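Local coordinates for protein NADPH-dependent aldehyde reductase YqhD (Escherichia coli, PDB 4QGS) that reduces a broad range of short-chain aldehydes to primary alcohols with NADPH, using one catalytic zinc ion per subunit, at residues 44-49 against 100-105; 202-207 against 291-296; 207-212 against 276-281. All blocks are in the same frame, centred on the assembly; numbering follows the deposited sequence.

Interaction 1: 44-49 against 100-105; sequences LITYGG and LLAVGG
L44 and L100 lie side by side on neighbouring parallel strands of the Rossmann-like sheet that forms the NADP(+)-binding part of the enzyme. Their side chains point the same way, and CD2 of L44 meets CD2 of L100 at 3.8 Å. In L100, CG lies beside the backbone N, anti to the carbonyl carbon (chi1 -64°), and from there CD2 reaches both CB and CD2 of L44. T46 and A102 sit on the same face as this pair. There OG1 of T46 lies against the backbone at A102 CA (3.3 Å) and beside A102 CB. This buried hydroxyl is hydrogen-bonded to the hydroxyl of T112 on helix 106-119, which packs on this face.

I45 and L101 occupy the other face. CG2 of I45 meets CG2 of V103 at 3.8 Å, and these two side chains cross obliquely. Between the side chains of I45 and L101 the nearest approach is wider, CG1 to CB at 4.4 Å. Helix 57-64 covers this face, with V61 touching both I45 and L101.

Three backbone hydrogen bonds join the strands in parallel register. L101 N donates to L44 O, and T46 N donates to L101 O. V103 N donates to T46 O, and these two atoms are 2.9 Å apart.

Past V103 the segments part toward the cofactor site. G49 and, just beyond G105, G106 and S107 bind NADP(+). G104 adopts a backbone shape in which a side chain would collide with the carbonyl oxygen of V103. Where the strands separate, one water accepts from G48 N at 2.8 Å and donates to V103 O at 2.7 Å.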
loop_
_atom_site.group_PDB
_atom_site.type_symbol
_atom_site.label_atom_id
_atom_site.label_comp_id
_atom_site.label_asym_id
_atom_site.label_seq_id
_atom_site.Cartn_x
_atom_site.Cartn_y
_atom_site.Cartn_z
ATOM N N LEU A 44 -4.546 -23.615 -4.917
ATOM C CA LEU A 44 -3.270 -23.410 -4.239
ATOM C C LEU A 44 -3.373 -22.215 -3.294
ATOM O O LEU A 44 -3.589 -21.077 -3.730
ATOM C CB LEU A 44 -2.129 -23.188 -5.243
ATOM C CG LEU A 44 -0.758 -22.971 -4.589
ATOM C CD1 LEU A 44 -0.287 -24.216 -3.865
ATOM C CD2 LEU A 44 0.276 -22.522 -5.621
ATOM N N ILE A 45 -3.231 -22.492 -2.005
ATOM C CA ILE A 45 -3.163 -21.468 -0.971
ATOM C C ILE A 45 -1.718 -20.995 -0.814
ATOM O O ILE A 45 -0.834 -21.794 -0.538
ATOM C CB ILE A 45 -3.655 -22.004 0.376
ATOM C CG1 ILE A 45 -5.115 -22.433 0.280
ATOM C CG2 ILE A 45 -3.441 -20.963 1.490
ATOM C CD1 ILE A 45 -5.671 -22.911 1.616
ATOM N N THR A 46 -1.487 -19.702 -1.003
ATOM C CA THR A 46 -0.145 -19.149 -0.865
ATOM C C THR A 46 -0.041 -18.306 0.399
ATOM O O THR A 46 -1.001 -17.650 0.798
ATOM C CB THR A 46 0.228 -18.294 -2.078
ATOM O OG1 THR A 46 -0.710 -17.222 -2.195
ATOM C CG2 THR A 46 0.195 -19.122 -3.356
ATOM N N TYR A 47 1.120 -18.323 1.044
ATOM C CA TYR A 47 1.318 -17.455 2.197
ATOM C C TYR A 47 2.788 -17.111 2.406
ATOM O O TYR A 47 3.657 -17.554 1.650
ATOM C CB TYR A 47 0.744 -18.082 3.463
ATOM C CG TYR A 47 1.262 -19.467 3.786
ATOM C CD1 TYR A 47 2.399 -19.643 4.566
ATOM C CD2 TYR A 47 0.601 -20.600 3.330
ATOM C CE1 TYR A 47 2.868 -20.912 4.869
ATOM C CE2 TYR A 47 1.060 -21.866 3.628
ATOM C CZ TYR A 47 2.192 -22.017 4.395
ATOM O OH TYR A 47 2.651 -23.281 4.691
ATOM N N GLY A 48 3.047 -16.314 3.435
ATOM C CA GLY A 48 4.355 -15.721 3.632
ATOM C C GLY A 48 5.226 -16.488 4.601
ATOM O O GLY A 48 5.541 -17.656 4.371
ATOM N N GLY A 49 5.596 -15.824 5.691
ATOM C CA GLY A 49 6.560 -16.355 6.637
ATOM C C GLY A 49 6.044 -17.358 7.651
ATOM O O GLY A 49 6.841 -17.951 8.378
ATOM N N LEU A 100 -5.913 -19.686 -7.283
ATOM C CA LEU A 100 -4.928 -19.289 -6.278
ATOM C C LEU A 100 -5.577 -18.521 -5.134
ATOM O O LEU A 100 -6.450 -17.699 -5.360
ATOM C CB LEU A 100 -3.831 -18.428 -6.928
ATOM C CG LEU A 100 -3.003 -19.157 -7.984
ATOM C CD1 LEU A 100 -2.372 -18.165 -8.959
ATOM C CD2 LEU A 100 -1.940 -19.971 -7.319
ATOM N N LEU A 101 -5.153 -18.788 -3.899
ATOM C CA LEU A 101 -5.732 -18.086 -2.755
ATOM C C LEU A 101 -4.645 -17.525 -1.846
ATOM O O LEU A 101 -4.047 -18.247 -1.064
ATOM C CB LEU A 101 -6.652 -19.006 -1.953
ATOM C CG LEU A 101 -7.386 -18.362 -0.771
ATOM C CD1 LEU A 101 -8.230 -17.180 -1.186
ATOM C CD2 LEU A 101 -8.254 -19.403 -0.035
ATOM N N ALA A 102 -4.397 -16.226 -1.967
ATOM C CA ALA A 102 -3.342 -15.589 -1.188
ATOM C C ALA A 102 -3.840 -15.272 0.211
ATOM O O ALA A 102 -4.859 -14.601 0.377
ATOM C CB ALA A 102 -2.873 -14.327 -1.891
ATOM N N VAL A 103 -3.118 -15.753 1.217
ATOM C CA VAL A 103 -3.480 -15.501 2.600
ATOM C C VAL A 103 -2.340 -14.754 3.288
ATOM O O VAL A 103 -1.267 -15.313 3.501
ATOM C CB VAL A 103 -3.787 -16.816 3.345
ATOM C CG1 VAL A 103 -4.170 -16.546 4.788
ATOM C CG2 VAL A 103 -4.892 -17.589 2.623
ATOM N N GLY A 104 -2.578 -13.488 3.622
ATOM C CA GLY A 104 -1.553 -12.658 4.231
ATOM C C GLY A 104 -1.699 -11.192 3.876
ATOM O O GLY A 104 -2.818 -10.686 3.747
ATOM N N GLY A 105 -0.568 -10.502 3.717
ATOM C CA GLY A 105 -0.589 -9.095 3.369
ATOM C C GLY A 105 -0.225 -8.800 1.926
ATOM O O GLY A 105 -0.306 -9.671 1.058
HETATM O O HOH W 1 1.083 -14.886 4.829
#

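Interaction 2: 202-207 against 291-296; sequences GVVDAF and DHAQTL. With ZN (zinc ion), chain B.
D205 and H292 meet at the zinc ion, each giving one atom to the metal. OD1 of D205 binds zinc at 2.1 Å, and NE2 of H292 does so at the same distance. The two ligand atoms, D205 OD1 and H292 NE2, are 2.9 Å apart because they share the metal. Carboxylate and ring planes are turned 78° apart, and OD1 comes to the edge of the imidazole. CG of H292 is anti to the backbone N (chi1 178°), a placement from which the ring extends toward the metal.

The tight part lies around and behind the metal. CD1 of L296 sits over one face of the H292 ring, offset toward its rim, and 3.3 Å from D205 OD1. Farther from the zinc, CB of V204 meets CB of A293 at 4.1 Å, and CG1 of V204 rests against A293 O. V204 and A293 are buried, and their side chains are apolar. The looser side is wet: two waters complete the zinc shell, and both metal ligands here are partly exposed.

H209 and H278 supply the remaining protein ligands. Segments 202-207 and 292-296 are inclined at 54°. They belong to helices 196-211 and 292-306, while helix 276-288 touches L296 from its own side and helices 222-244 and 249-262 pack on A206.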
loop_
_atom_site.group_PDB
_atom_site.type_symbol
_atom_site.label_atom_id
_atom_site.label_comp_id
_atom_site.label_asym_id
_atom_site.label_seq_id
_atom_site.Cartn_x
_atom_site.Cartn_y
_atom_site.Cartn_z
ATOM N N GLY A 202 0.516 1.143 9.354
ATOM C CA GLY A 202 -0.607 1.016 8.430
ATOM C C GLY A 202 -1.443 2.275 8.389
ATOM O O GLY A 202 -1.892 2.706 7.311
ATOM N N VAL A 203 -1.676 2.864 9.557
ATOM C CA VAL A 203 -2.446 4.098 9.630
ATOM C C VAL A 203 -1.712 5.232 8.904
ATOM O O VAL A 203 -2.304 5.964 8.112
ATOM C CB VAL A 203 -2.741 4.486 11.091
ATOM C CG1 VAL A 203 -3.283 5.914 11.168
ATOM C CG2 VAL A 203 -3.736 3.500 11.680
ATOM N N VAL A 204 -0.416 5.370 9.158
ATOM C CA VAL A 204 0.361 6.411 8.495
ATOM C C VAL A 204 0.399 6.211 6.979
ATOM O O VAL A 204 0.204 7.160 6.209
ATOM C CB VAL A 204 1.796 6.459 9.045
ATOM C CG1 VAL A 204 2.655 7.400 8.192
ATOM C CG2 VAL A 204 1.777 6.938 10.485
ATOM N N ASP A 205 0.610 4.975 6.541
ATOM C CA ASP A 205 0.724 4.700 5.110
ATOM C C ASP A 205 -0.607 4.998 4.411
ATOM O O ASP A 205 -0.632 5.655 3.354
ATOM C CB ASP A 205 1.148 3.254 4.880
ATOM C CG ASP A 205 1.443 2.944 3.407
ATOM O OD1 ASP A 205 2.057 3.771 2.674
ATOM O OD2 ASP A 205 1.050 1.836 2.983
ATOM N N ALA A 206 -1.712 4.562 5.013
ATOM C CA ALA A 206 -3.033 4.901 4.448
ATOM C C ALA A 206 -3.250 6.421 4.371
ATOM O O ALA A 206 -3.756 6.945 3.367
ATOM C CB ALA A 206 -4.144 4.247 5.266
ATOM N N PHE A 207 -2.858 7.125 5.426
ATOM C CA PHE A 207 -3.023 8.570 5.508
ATOM C C PHE A 207 -2.246 9.230 4.376
ATOM O O PHE A 207 -2.759 10.102 3.657
ATOM C CB PHE A 207 -2.545 9.072 6.881
ATOM C CG PHE A 207 -2.892 10.517 7.180
ATOM C CD1 PHE A 207 -3.971 10.830 7.995
ATOM C CD2 PHE A 207 -2.122 11.557 6.665
ATOM C CE1 PHE A 207 -4.279 12.152 8.304
ATOM C CE2 PHE A 207 -2.433 12.888 6.963
ATOM C CZ PHE A 207 -3.508 13.183 7.778
ATOM N N ASP A 291 11.280 1.509 8.202
ATOM C CA ASP A 291 9.960 1.046 7.756
ATOM C C ASP A 291 9.413 1.996 6.703
ATOM O O ASP A 291 9.631 3.203 6.799
ATOM C CB ASP A 291 8.945 0.972 8.910
ATOM C CG ASP A 291 9.296 -0.069 9.952
ATOM O OD1 ASP A 291 10.181 -0.908 9.690
ATOM O OD2 ASP A 291 8.661 -0.053 11.029
ATOM N N HIS A 292 8.679 1.460 5.725
ATOM C CA HIS A 292 8.014 2.294 4.708
ATOM C C HIS A 292 7.327 3.510 5.323
ATOM O O HIS A 292 7.600 4.658 4.934
ATOM C CB HIS A 292 7.002 1.449 3.926
ATOM C CG HIS A 292 6.219 2.210 2.888
ATOM N ND1 HIS A 292 6.818 2.970 1.910
ATOM C CD2 HIS A 292 4.883 2.297 2.679
ATOM C CE1 HIS A 292 5.878 3.507 1.139
ATOM N NE2 HIS A 292 4.698 3.113 1.586
ATOM N N ALA A 293 6.465 3.273 6.301
ATOM C CA ALA A 293 5.671 4.358 6.875
ATOM C C ALA A 293 6.514 5.372 7.637
ATOM O O ALA A 293 6.170 6.553 7.677
ATOM C CB ALA A 293 4.589 3.798 7.790
ATOM N N GLN A 294 7.611 4.915 8.253
ATOM C CA GLN A 294 8.513 5.843 8.938
ATOM C C GLN A 294 9.107 6.827 7.941
ATOM O O GLN A 294 9.213 8.023 8.226
ATOM C CB GLN A 294 9.638 5.080 9.668
ATOM C CG GLN A 294 9.131 4.221 10.804
ATOM C CD GLN A 294 10.201 3.273 11.347
ATOM O OE1 GLN A 294 11.201 2.987 10.679
ATOM N NE2 GLN A 294 9.980 2.767 12.559
ATOM N N THR A 295 9.471 6.342 6.760
ATOM C CA THR A 295 10.067 7.246 5.774
ATOM C C THR A 295 9.041 8.280 5.301
ATOM O O THR A 295 9.402 9.422 4.995
ATOM C CB THR A 295 10.630 6.495 4.556
ATOM O OG1 THR A 295 9.553 5.999 3.745
ATOM C CG2 THR A 295 11.544 5.337 5.019
ATOM N N LEU A 296 7.769 7.887 5.244
ATOM C CA LEU A 296 6.716 8.820 4.828
ATOM C C LEU A 296 6.457 9.890 5.882
ATOM O O LEU A 296 6.218 11.058 5.552
ATOM C CB LEU A 296 5.404 8.067 4.519
ATOM C CG LEU A 296 5.496 6.916 3.512
ATOM C CD1 LEU A 296 4.113 6.233 3.334
ATOM C CD2 LEU A 296 6.052 7.358 2.165
HETATM ZN ZN ZN B . 2.816 3.419 0.712
HETATM O O HOH W 2 3.390 2.397 -1.026
HETATM O O HOH W 3 2.166 1.385 0.985
#

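Interaction 3: 207-212 against 276-281; sequences FVHTVE and ATHMLG. With ZN (zinc ion), chain B.
One carboxylate oxygen, OE2 of E212, accepts two hydrogen bonds from the same residue, H278. The ring donor, H278 ND1, lies 2.9 Å from E212 OE2 and is met by the anti lone pair of that oxygen. The backbone donor, H278 N, meets OE2 at the same distance, nearly along its C-O axis. The carboxylate is turned 39° from the imidazole plane, but OE2 lies at the ring edge, close to that plane. The ND1 bond helps fix the rotation of the ring and would probably make the imidazole a stronger zinc donor. The backbone bond holds OE2 in place.

OE1, the other oxygen of E212, accepts a hydrogen bond from W275 N. It also takes a bond from a water that bridges to T277 OG1. An alanine in place of E212 would probably leave both H278 ND1 and H278 N without this acceptor, and the ring freer to turn about its zinc bond.

At the far side of the ring, NE2 of H278 binds zinc at 2.1 Å, as does NE2 of H209. The edge of H278 faces the ring of H209 in an offset edge-to-face pair, with planes at 85° and centroids 4.3 Å apart. CG1 of V208 touches H278 CE1 at 3.9 Å. D205 and H292 complete the protein ligands, giving the one-aspartate, three-histidine metal site typical of iron-containing alcohol dehydrogenases, here filled by zinc.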
loop_
_atom_site.group_PDB
_atom_site.type_symbol
_atom_site.label_atom_id
_atom_site.label_comp_id
_atom_site.label_asym_id
_atom_site.label_seq_id
_atom_site.Cartn_x
_atom_site.Cartn_y
_atom_site.Cartn_z
ATOM N N PHE A 207 -2.858 7.125 5.426
ATOM C CA PHE A 207 -3.023 8.570 5.508
ATOM C C PHE A 207 -2.246 9.230 4.376
ATOM O O PHE A 207 -2.759 10.102 3.657
ATOM C CB PHE A 207 -2.545 9.072 6.881
ATOM C CG PHE A 207 -2.892 10.517 7.180
ATOM C CD1 PHE A 207 -3.971 10.830 7.995
ATOM C CD2 PHE A 207 -2.122 11.557 6.665
ATOM C CE1 PHE A 207 -4.279 12.152 8.304
ATOM C CE2 PHE A 207 -2.433 12.888 6.963
ATOM C CZ PHE A 207 -3.508 13.183 7.778
ATOM N N VAL A 208 -1.008 8.783 4.191
ATOM C CA VAL A 208 -0.151 9.394 3.184
ATOM C C VAL A 208 -0.594 9.015 1.777
ATOM O O VAL A 208 -0.604 9.878 0.900
ATOM C CB VAL A 208 1.324 9.015 3.415
ATOM C CG1 VAL A 208 2.188 9.568 2.279
ATOM C CG2 VAL A 208 1.776 9.572 4.759
ATOM N N HIS A 209 -1.002 7.763 1.548
ATOM C CA HIS A 209 -1.539 7.417 0.222
ATOM C C HIS A 209 -2.698 8.342 -0.141
ATOM O O HIS A 209 -2.832 8.745 -1.301
ATOM C CB HIS A 209 -1.987 5.953 0.152
ATOM C CG HIS A 209 -0.865 4.998 -0.121
ATOM N ND1 HIS A 209 -0.771 4.269 -1.287
ATOM C CD2 HIS A 209 0.228 4.674 0.616
ATOM C CE1 HIS A 209 0.321 3.523 -1.250
ATOM N NE2 HIS A 209 0.944 3.750 -0.108
ATOM N N THR A 210 -3.511 8.693 0.853
ATOM C CA THR A 210 -4.641 9.589 0.623
ATOM C C THR A 210 -4.154 10.993 0.255
ATOM O O THR A 210 -4.594 11.554 -0.749
ATOM C CB THR A 210 -5.556 9.657 1.840
ATOM O OG1 THR A 210 -5.987 8.328 2.168
ATOM C CG2 THR A 210 -6.803 10.550 1.537
ATOM N N VAL A 211 -3.236 11.568 1.034
ATOM C CA VAL A 211 -2.834 12.953 0.723
ATOM C C VAL A 211 -1.944 13.053 -0.518
ATOM O O VAL A 211 -1.804 14.139 -1.088
ATOM C CB VAL A 211 -2.109 13.638 1.914
ATOM C CG1 VAL A 211 -3.021 13.709 3.139
ATOM C CG2 VAL A 211 -0.797 12.919 2.239
ATOM N N GLU A 212 -1.359 11.939 -0.956
ATOM C CA GLU A 212 -0.602 11.920 -2.214
ATOM C C GLU A 212 -1.523 12.217 -3.391
ATOM O O GLU A 212 -1.061 12.613 -4.459
ATOM C CB GLU A 212 0.067 10.569 -2.447
ATOM C CG GLU A 212 1.199 10.231 -1.465
ATOM C CD GLU A 212 2.561 10.804 -1.858
ATOM O OE1 GLU A 212 2.636 11.926 -2.420
ATOM O OE2 GLU A 212 3.569 10.112 -1.604
ATOM N N ALA A 276 5.658 12.142 -4.652
ATOM C CA ALA A 276 7.055 12.505 -4.388
ATOM C C ALA A 276 7.473 12.099 -2.978
ATOM O O ALA A 276 8.630 11.720 -2.753
ATOM C CB ALA A 276 7.275 13.994 -4.594
ATOM N N THR A 277 6.544 12.184 -2.028
ATOM C CA THR A 277 6.840 11.746 -0.651
ATOM C C THR A 277 7.203 10.260 -0.638
ATOM O O THR A 277 8.194 9.858 -0.008
ATOM C CB THR A 277 5.658 12.021 0.300
ATOM O OG1 THR A 277 5.510 13.440 0.472
ATOM C CG2 THR A 277 5.880 11.362 1.687
ATOM N N HIS A 278 6.430 9.448 -1.358
ATOM C CA HIS A 278 6.764 8.036 -1.530
ATOM C C HIS A 278 8.125 7.822 -2.209
ATOM O O HIS A 278 8.909 6.996 -1.748
ATOM C CB HIS A 278 5.654 7.298 -2.313
ATOM C CG HIS A 278 4.641 6.634 -1.428
ATOM N ND1 HIS A 278 3.683 7.339 -0.728
ATOM C CD2 HIS A 278 4.463 5.331 -1.086
ATOM C CE1 HIS A 278 2.956 6.501 -0.005
ATOM N NE2 HIS A 278 3.407 5.273 -0.210
ATOM N N MET A 279 8.414 8.556 -3.287
ATOM C CA MET A 279 9.663 8.337 -4.010
ATOM C C MET A 279 10.876 8.701 -3.154
ATOM O O MET A 279 11.874 7.961 -3.138
ATOM C CB MET A 279 9.671 9.132 -5.320
ATOM C CG MET A 279 8.583 8.680 -6.305
ATOM S SD MET A 279 8.659 6.921 -6.711
ATOM C CE MET A 279 7.344 6.278 -5.689
ATOM N N LEU A 280 10.784 9.816 -2.429
ATOM C CA LEU A 280 11.869 10.233 -1.524
ATOM C C LEU A 280 11.999 9.266 -0.359
ATOM O O LEU A 280 13.101 8.884 0.041
ATOM C CB LEU A 280 11.629 11.648 -0.989
ATOM C CG LEU A 280 11.791 12.819 -1.975
ATOM C CD1 LEU A 280 11.686 14.153 -1.242
ATOM C CD2 LEU A 280 13.106 12.720 -2.687
ATOM N N GLY A 281 10.855 8.864 0.184
ATOM C CA GLY A 281 10.839 7.913 1.274
ATOM C C GLY A 281 11.466 6.581 0.911
ATOM O O GLY A 281 12.154 5.965 1.746
HETATM ZN ZN ZN B . 2.816 3.419 0.712
HETATM O O HOH W 4 3.549 14.104 -1.497
HETATM O O HOH W 2 3.390 2.397 -1.026
HETATM O O HOH W 3 2.166 1.385 0.985
#

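All three contacts are largely buried, but their chemistry differs with their place. Interaction 1 joins strands of the cofactor-binding sheet through backbone hydrogen bonds and aliphatic side chains. Interactions 2 and 3 belong to the helical C-terminal region, both use helix 196-211, and both share the zinc ion and its two waters. Interaction 2 adds apolar helix packing to metal binding, whereas interaction 3 adds a second-shell carboxylate. Their centres are 9 Å apart, and L296 CD1 touches H278 CE1 at 3.5 Å. Interaction 1 is centred about 23 Å from interaction 2 and about 27 Å from interaction 3, and touches neither.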